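Local coordinates for cerato-platanin-like protein (Moniliophthora perniciosa, PDB 3SUM), which is of unknown function but adopts the double-psi beta-barrel fold of the cerato-platanins, a family of small secreted fungal proteins, at residues D14-I18 with S19-C23; A52-E55 with A56-E59; T98-G102 with A103-Y107. All coordinates share one frame; numbering follows the deposited sequence.

Contact 1: residues D14-I18 with S19-C23; sequences DTLSI and SEFKC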
loop_
_atom_site.group_PDB
_atom_site.type_symbol
_atom_site.label_atom_id
_atom_site.label_comp_id
_atom_site.label_asym_id
_atom_site.label_seq_id
_atom_site.Cartn_x
_atom_site.Cartn_y
_atom_site.Cartn_z
ATOM N N ASP A 14 3.187 11.110 6.892
ATOM C CA ASP A 14 4.178 10.513 7.732
ATOM C C ASP A 14 3.878 10.821 9.177
ATOM O O ASP A 14 4.274 10.042 10.058
ATOM C CB ASP A 14 5.580 10.981 7.379
ATOM C CG ASP A 14 5.677 12.476 7.286
ATOM O OD1 ASP A 14 6.215 13.072 8.226
ATOM O OD2 ASP A 14 5.167 13.053 6.299
ATOM N N THR A 15 3.114 11.876 9.424
ATOM C CA THR A 15 2.966 12.368 10.810
ATOM C C THR A 15 1.884 11.709 11.578
ATOM O O THR A 15 1.789 11.875 12.828
ATOM C CB THR A 15 2.723 13.877 10.870
ATOM O OG1 THR A 15 1.364 14.187 10.429
ATOM C CG2 THR A 15 3.741 14.568 9.973
ATOM N N LEU A 16 1.052 10.939 10.882
ATOM C CA LEU A 16 -0.063 10.337 11.568
ATOM C C LEU A 16 0.308 9.215 12.491
ATOM O O LEU A 16 0.991 8.251 12.111
ATOM C CB LEU A 16 -1.104 9.802 10.565
ATOM C CG LEU A 16 -1.823 10.884 9.757
ATOM C CD1 LEU A 16 -2.763 10.288 8.754
ATOM C CD2 LEU A 16 -2.631 11.875 10.659
ATOM N N SER A 17 -0.300 9.243 13.666
ATOM C CA SER A 17 -0.137 8.127 14.569
ATOM C C SER A 17 -0.615 6.839 13.889
ATOM O O SER A 17 -1.639 6.836 13.178
ATOM C CB SER A 17 -0.967 8.379 15.856
ATOM O OG SER A 17 -1.017 7.149 16.578
ATOM N N ILE A 18 0.094 5.739 14.125
ATOM C CA ILE A 18 -0.359 4.462 13.560
ATOM C C ILE A 18 -1.740 4.061 14.130
ATOM O O ILE A 18 -2.421 3.261 13.537
ATOM C CB ILE A 18 0.687 3.315 13.769
ATOM C CG1 ILE A 18 1.009 3.085 15.258
ATOM C CG2 ILE A 18 1.982 3.546 12.914
ATOM C CD1 ILE A 18 1.689 1.688 15.466
ATOM N N SER A 19 -2.162 4.686 15.230
ATOM C CA SER A 19 -3.474 4.403 15.845
ATOM C C SER A 19 -4.604 4.817 14.912
ATOM O O SER A 19 -5.740 4.344 15.029
ATOM C CB SER A 19 -3.590 5.161 17.155
ATOM O OG SER A 19 -3.906 6.538 16.851
ATOM N N GLU A 20 -4.311 5.707 13.964
ATOM C CA GLU A 20 -5.311 6.199 13.071
ATOM C C GLU A 20 -5.699 5.256 11.920
ATOM O O GLU A 20 -6.570 5.586 11.135
ATOM C CB GLU A 20 -4.840 7.523 12.466
ATOM C CG GLU A 20 -4.602 8.607 13.517
ATOM C CD GLU A 20 -5.890 9.350 13.873
ATOM O OE1 GLU A 20 -6.965 9.116 13.243
ATOM O OE2 GLU A 20 -5.848 10.169 14.799
ATOM N N PHE A 21 -5.136 4.053 11.906
ATOM C CA PHE A 21 -5.269 3.116 10.796
ATOM C C PHE A 21 -5.797 1.849 11.381
ATOM O O PHE A 21 -5.423 1.470 12.487
ATOM C CB PHE A 21 -3.864 2.839 10.239
ATOM C CG PHE A 21 -3.232 4.074 9.681
ATOM C CD1 PHE A 21 -3.472 4.454 8.380
ATOM C CD2 PHE A 21 -2.526 4.941 10.527
ATOM C CE1 PHE A 21 -2.962 5.640 7.876
ATOM C CE2 PHE A 21 -1.995 6.137 10.022
ATOM C CZ PHE A 21 -2.220 6.511 8.725
ATOM N N LYS A 22 -6.635 1.173 10.631
ATOM C CA LYS A 22 -7.285 -0.003 11.202
ATOM C C LYS A 22 -6.369 -1.171 11.245
ATOM O O LYS A 22 -6.783 -2.227 11.710
ATOM C CB LYS A 22 -8.528 -0.287 10.355
ATOM C CG LYS A 22 -9.619 0.777 10.718
ATOM C CD LYS A 22 -10.850 0.665 9.829
ATOM C CE LYS A 22 -12.019 1.481 10.481
ATOM N NZ LYS A 22 -13.081 1.674 9.463
ATOM N N CYS A 23 -5.129 -1.026 10.756
ATOM C CA CYS A 23 -4.137 -2.079 10.891
ATOM C C CYS A 23 -3.103 -1.733 11.974
ATOM O O CYS A 23 -1.991 -2.170 11.902
ATOM C CB CYS A 23 -3.417 -2.331 9.553
ATOM S SG CYS A 23 -4.543 -3.018 8.334
#

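Contact 2: residues A52-E55 with A56-E59; sequences AAPE and AQTE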
loop_
_atom_site.group_PDB
_atom_site.type_symbol
_atom_site.label_atom_id
_atom_site.label_comp_id
_atom_site.label_asym_id
_atom_site.label_seq_id
_atom_site.Cartn_x
_atom_site.Cartn_y
_atom_site.Cartn_z
ATOM N N ALA A 52 -5.065 1.395 1.904
ATOM C CA ALA A 52 -6.170 0.755 2.646
ATOM C C ALA A 52 -6.747 -0.262 1.737
ATOM O O ALA A 52 -6.812 -0.055 0.551
ATOM C CB ALA A 52 -7.246 1.819 2.982
ATOM N N ALA A 53 -7.267 -1.358 2.278
ATOM C CA ALA A 53 -7.834 -2.380 1.434
ATOM C C ALA A 53 -8.800 -3.146 2.308
ATOM O O ALA A 53 -8.795 -2.992 3.567
ATOM C CB ALA A 53 -6.721 -3.287 0.894
ATOM N N PRO A 54 -9.661 -3.947 1.677
ATOM C CA PRO A 54 -10.727 -4.502 2.470
ATOM C C PRO A 54 -10.212 -5.627 3.325
ATOM O O PRO A 54 -9.388 -6.415 2.879
ATOM C CB PRO A 54 -11.681 -5.124 1.418
ATOM C CG PRO A 54 -11.274 -4.599 0.155
ATOM C CD PRO A 54 -9.853 -4.134 0.230
ATOM N N GLU A 55 -10.827 -5.782 4.488
ATOM C CA GLU A 55 -10.577 -6.899 5.337
ATOM C C GLU A 55 -11.039 -8.186 4.547
ATOM O O GLU A 55 -11.904 -8.119 3.729
ATOM C CB GLU A 55 -11.450 -6.753 6.604
ATOM C CG GLU A 55 -11.353 -7.867 7.644
ATOM C CD GLU A 55 -12.270 -7.585 8.901
ATOM O OE1 GLU A 55 -12.737 -8.554 9.562
ATOM O OE2 GLU A 55 -12.535 -6.408 9.190
ATOM N N ALA A 56 -10.470 -9.328 4.893
ATOM C CA ALA A 56 -10.864 -10.647 4.361
ATOM C C ALA A 56 -10.199 -10.803 3.059
ATOM O O ALA A 56 -9.503 -11.770 2.881
ATOM C CB ALA A 56 -12.416 -10.890 4.257
ATOM N N GLN A 57 -10.339 -9.834 2.176
ATOM C CA GLN A 57 -9.586 -9.922 0.906
ATOM C C GLN A 57 -8.099 -9.660 1.069
ATOM O O GLN A 57 -7.301 -10.159 0.251
ATOM C CB GLN A 57 -10.064 -8.910 -0.117
ATOM C CG GLN A 57 -11.381 -9.026 -0.639
ATOM C CD GLN A 57 -11.508 -8.153 -1.898
ATOM O OE1 GLN A 57 -11.994 -7.053 -1.788
ATOM N NE2 GLN A 57 -11.134 -8.675 -3.077
ATOM N N THR A 58 -7.739 -8.884 2.085
ATOM C CA THR A 58 -6.313 -8.533 2.341
ATOM C C THR A 58 -6.093 -8.565 3.850
ATOM O O THR A 58 -6.999 -8.197 4.627
ATOM C CB THR A 58 -5.953 -7.097 1.860
ATOM O OG1 THR A 58 -6.678 -6.135 2.661
ATOM C CG2 THR A 58 -6.416 -6.942 0.387
ATOM N N GLU A 59 -4.878 -8.968 4.250
ATOM C CA GLU A 59 -4.512 -9.013 5.641
ATOM C C GLU A 59 -3.737 -7.769 5.963
ATOM O O GLU A 59 -3.087 -7.168 5.068
ATOM C CB GLU A 59 -3.661 -10.245 5.954
ATOM C CG GLU A 59 -4.465 -11.550 5.835
ATOM C CD GLU A 59 -5.716 -11.571 6.799
ATOM O OE1 GLU A 59 -5.533 -11.342 8.030
ATOM O OE2 GLU A 59 -6.879 -11.755 6.305
#

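Contact 3: residues T98-G102 with A103-Y107; sequences TTFNG and APEGY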
loop_
_atom_site.group_PDB
_atom_site.type_symbol
_atom_site.label_atom_id
_atom_site.label_comp_id
_atom_site.label_asym_id
_atom_site.label_seq_id
_atom_site.Cartn_x
_atom_site.Cartn_y
_atom_site.Cartn_z
ATOM N N THR A 98 -0.189 5.053 -11.910
ATOM C CA THR A 98 -1.318 5.176 -12.840
ATOM C C THR A 98 -1.070 6.288 -13.808
ATOM O O THR A 98 -1.981 6.798 -14.438
ATOM C CB THR A 98 -2.665 5.391 -12.153
ATOM O OG1 THR A 98 -2.638 6.660 -11.460
ATOM C CG2 THR A 98 -2.958 4.273 -11.182
ATOM N N THR A 99 0.205 6.620 -13.971
ATOM C CA THR A 99 0.635 7.508 -15.050
ATOM C C THR A 99 1.082 6.635 -16.232
ATOM O O THR A 99 1.806 5.650 -16.053
ATOM C CB THR A 99 1.847 8.323 -14.569
ATOM O OG1 THR A 99 1.398 9.234 -13.556
ATOM C CG2 THR A 99 2.412 9.132 -15.747
ATOM N N PHE A 100 0.640 6.982 -17.425
ATOM C CA PHE A 100 0.954 6.236 -18.618
ATOM C C PHE A 100 1.555 7.223 -19.644
ATOM O O PHE A 100 0.889 8.138 -20.102
ATOM C CB PHE A 100 -0.292 5.579 -19.197
ATOM C CG PHE A 100 0.006 4.797 -20.481
ATOM C CD1 PHE A 100 0.816 3.645 -20.433
ATOM C CD2 PHE A 100 -0.447 5.267 -21.709
ATOM C CE1 PHE A 100 1.120 2.944 -21.587
ATOM C CE2 PHE A 100 -0.172 4.543 -22.879
ATOM C CZ PHE A 100 0.590 3.386 -22.820
ATOM N N ASN A 101 2.839 7.029 -19.913
ATOM C CA ASN A 101 3.581 7.821 -20.890
ATOM C C ASN A 101 3.342 9.284 -20.596
ATOM O O ASN A 101 2.940 10.012 -21.454
ATOM C CB ASN A 101 3.147 7.429 -22.317
ATOM C CG ASN A 101 3.583 6.040 -22.689
ATOM O OD1 ASN A 101 4.414 5.443 -22.019
ATOM N ND2 ASN A 101 3.069 5.524 -23.797
ATOM N N GLY A 102 3.522 9.694 -19.324
ATOM C CA GLY A 102 3.419 11.090 -18.955
ATOM C C GLY A 102 2.022 11.556 -18.565
ATOM O O GLY A 102 1.857 12.642 -17.989
ATOM N N ALA A 103 0.984 10.781 -18.862
ATOM C CA ALA A 103 -0.351 11.243 -18.500
ATOM C C ALA A 103 -0.762 10.642 -17.141
ATOM O O ALA A 103 -0.786 9.441 -16.996
ATOM C CB ALA A 103 -1.370 10.881 -19.599
ATOM N N PRO A 104 -1.044 11.484 -16.146
ATOM C CA PRO A 104 -1.389 10.962 -14.833
ATOM C C PRO A 104 -2.824 10.555 -14.830
ATOM O O PRO A 104 -3.628 11.163 -14.152
ATOM C CB PRO A 104 -1.147 12.184 -13.881
ATOM C CG PRO A 104 -0.212 13.165 -14.723
ATOM C CD PRO A 104 -0.799 12.953 -16.123
ATOM N N GLU A 105 -3.158 9.525 -15.588
ATOM C CA GLU A 105 -4.559 9.127 -15.735
ATOM C C GLU A 105 -5.308 8.916 -14.442
ATOM O O GLU A 105 -6.418 9.436 -14.251
ATOM C CB GLU A 105 -4.591 7.847 -16.578
ATOM C CG GLU A 105 -3.920 8.071 -17.973
ATOM C CD GLU A 105 -3.870 6.822 -18.801
ATOM O OE1 GLU A 105 -3.967 5.708 -18.229
ATOM O OE2 GLU A 105 -3.757 6.952 -20.009
ATOM N N GLY A 106 -4.734 8.103 -13.580
ATOM C CA GLY A 106 -5.412 7.704 -12.355
ATOM C C GLY A 106 -5.495 8.846 -11.379
ATOM O O GLY A 106 -6.528 9.021 -10.701
ATOM N N TYR A 107 -4.406 9.619 -11.307
ATOM C CA TYR A 107 -4.349 10.691 -10.341
ATOM C C TYR A 107 -5.338 11.789 -10.725
ATOM O O TYR A 107 -6.043 12.293 -9.870
ATOM C CB TYR A 107 -2.940 11.258 -10.263
ATOM C CG TYR A 107 -2.829 12.505 -9.453
ATOM C CD1 TYR A 107 -3.028 12.481 -8.072
ATOM C CD2 TYR A 107 -2.468 13.711 -10.069
ATOM C CE1 TYR A 107 -2.911 13.661 -7.328
ATOM C CE2 TYR A 107 -2.369 14.899 -9.337
ATOM C CZ TYR A 107 -2.554 14.838 -7.990
ATOM O OH TYR A 107 -2.419 15.988 -7.300
HETATM O O HOH W 1 -1.598 9.070 -12.389
#

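Contact 1: residues D14-I18 with S19-C23
L16 lays CB and CD1 against the far edge of the F21 ring, its CB 3.8 Å from CE2 of F21, and the two side chains cross at about a right angle. This is the tightly packed part of a short local turn in the loop between strand 4-7 and helix 24-28. With CG of F21 anti to its carbonyl carbon (chi1 -63°), the ring is turned edge-on toward the preceding residues. Its CE2 edge then comes up to the carbonyl oxygen of S17, 3.3 Å away and near the ring plane, and the oxygen of I18 meets the same edge at CD2. The ring is buried: L41 and K10 also touch it, and L27 of helix 24-28 touches both F21 and I18.

Two successive backbone bonds coil the 3-10 turn. E20 N reaches S17 O at 3.0 Å and is nearly straight (164°), while F21 N bonds to I18 O at 3.3 Å and is more bent.

The solvent side is looser and polar. The hydroxyls S17 OG and S19 OG approach to 3.0 Å, and E20 bends at chi2, its CB and CG passing close to S17 O. Just beyond, C23 sits at the N-cap of helix 24-28 and is joined by a disulfide to C60. Chemically, the turn is two-sided: the F21 ring is buried with L16 against its edge, whereas the S19 and E20 side chains lie at the exposed surface. The S17 and I18 carbonyl oxygens each take an N-H bond and also lie at the edge of F21, whose hydrogens are probably slightly positive and would suit them.

Contact 2: residues A52-E55 with A56-E59
The backbone doubles back in a classic gamma turn centred on A56 (phi 82°), so that P54 and T58 face each other and a weak, bent bond of 2.8 Å runs from Q57 N to E55 O across the tip. The main grip lies one step inside this tip, at the carbonyl oxygen of P54. It accepts the hydroxyl of T58, OG1 to O 2.7 Å, and also a weak bond from the backbone N of the same residue, T58 N to P54 O 3.1 Å. The hydroxyl stands about 50° out of the carbonyl plane, so it comes from above rather than along a lone pair. OG1 of T58 lies between its own backbone N and carbonyl carbon (chi1 66°), which turns the hydroxyl back across the turn to P54.

The same threonine also packs through carbon: CG2 lies 3.7 Å from CB of A53, and OG1 touches that methyl too. V77 of strand 71-79 touches both A53 and T58, placing this side of the turn against the barrel. Around the other side, the extended Q57 side chain crosses the P54 ring obliquely and brings OE1 to 3.2 Å from CG of the proline. That amide oxygen takes its hydrogen bond from the backbone N of N85, and W3 touches both P54 and Q57.

R80 also joins the two arms, its NH1 bonding to A53 O and its NH2 to T58 O. E55 instead extends its carboxylate away from the turn at the exposed surface. In chemical terms, one carbonyl oxygen held chiefly by the threonine hydroxyl, with a weak N-H bond beside it, ties the buried base of the turn, while its tip rests on one weak bond.

Contact 3: residues T98-G102 with A103-Y107
A type I' beta turn from F100 to A103 links helix 91-97 to helix 105-109, and its first and last residues form a single bridge. F100 and A103 exchange two backbone bonds, F100 N to A103 O and A103 N to F100 O, both 2.9 Å, forming one antiparallel hydrogen-bonded pair. G102 fits the turn because at its backbone angles a CB would jam against the preceding carbonyl oxygen.

A103 O also receives the CA-H of T99, CA to O 3.1 Å. The T99 side chain runs alongside P104, pointing the same way. CG2 of T99, anti to the backbone N (chi1 -69° for OG1), rests 3.4 Å from A103 O. OG1 of T99 lies beside the proline, 3.5 Å from CA of P104, and bonds to the carbonyl of K95. An alanine here would remove both branches, and the K95 oxygen would probably lose this partner while P104 lost the packing along its flank.

Past P104, the centre of an inverse gamma turn and the N-cap residue, the new helix is held to the old one. G106 N bonds to T98 O almost straight (170°), at 3.2 Å. OG1 of T98 presses to 3.1 Å from CA of G106, a position where any CB would clash. A water donates to this hydroxyl and accepts from Y107 N, bridging the two helix ends.

Farther out, F100 and E105 lie side by side, CB of F100 3.8 Å from OE1 of E105. The carboxylate turns to K69 in a salt bridge and to the hydroxyl of Y68. Thus the turn is an exposed projection between two helices: T98 bonds back to V94 in helix 91-97, E105 reaches toward the end of strand 63-68, and Y107 in helix 105-109 meets W7 of strand 4-7 and K95.

The three contacts follow one another along the chain, each closing a turn of its own, with none nested or crossing. After strand 4-7, contact 1 (14-23) coils the loop that leads into helix 24-28. Contact 2 (52-59) then turns the chain as it leaves strand 50-52 on its way to strand 63-68. The C23-C60 disulfide links the end of contact 1 to the residue just after contact 2; their nearest atoms are about 5 Å apart without touching. Contact 3 (98-107) joins helices 91-97 and 105-109 well away from both, its centre about 28 Å from that of contact 1 and 25 Å from that of contact 2.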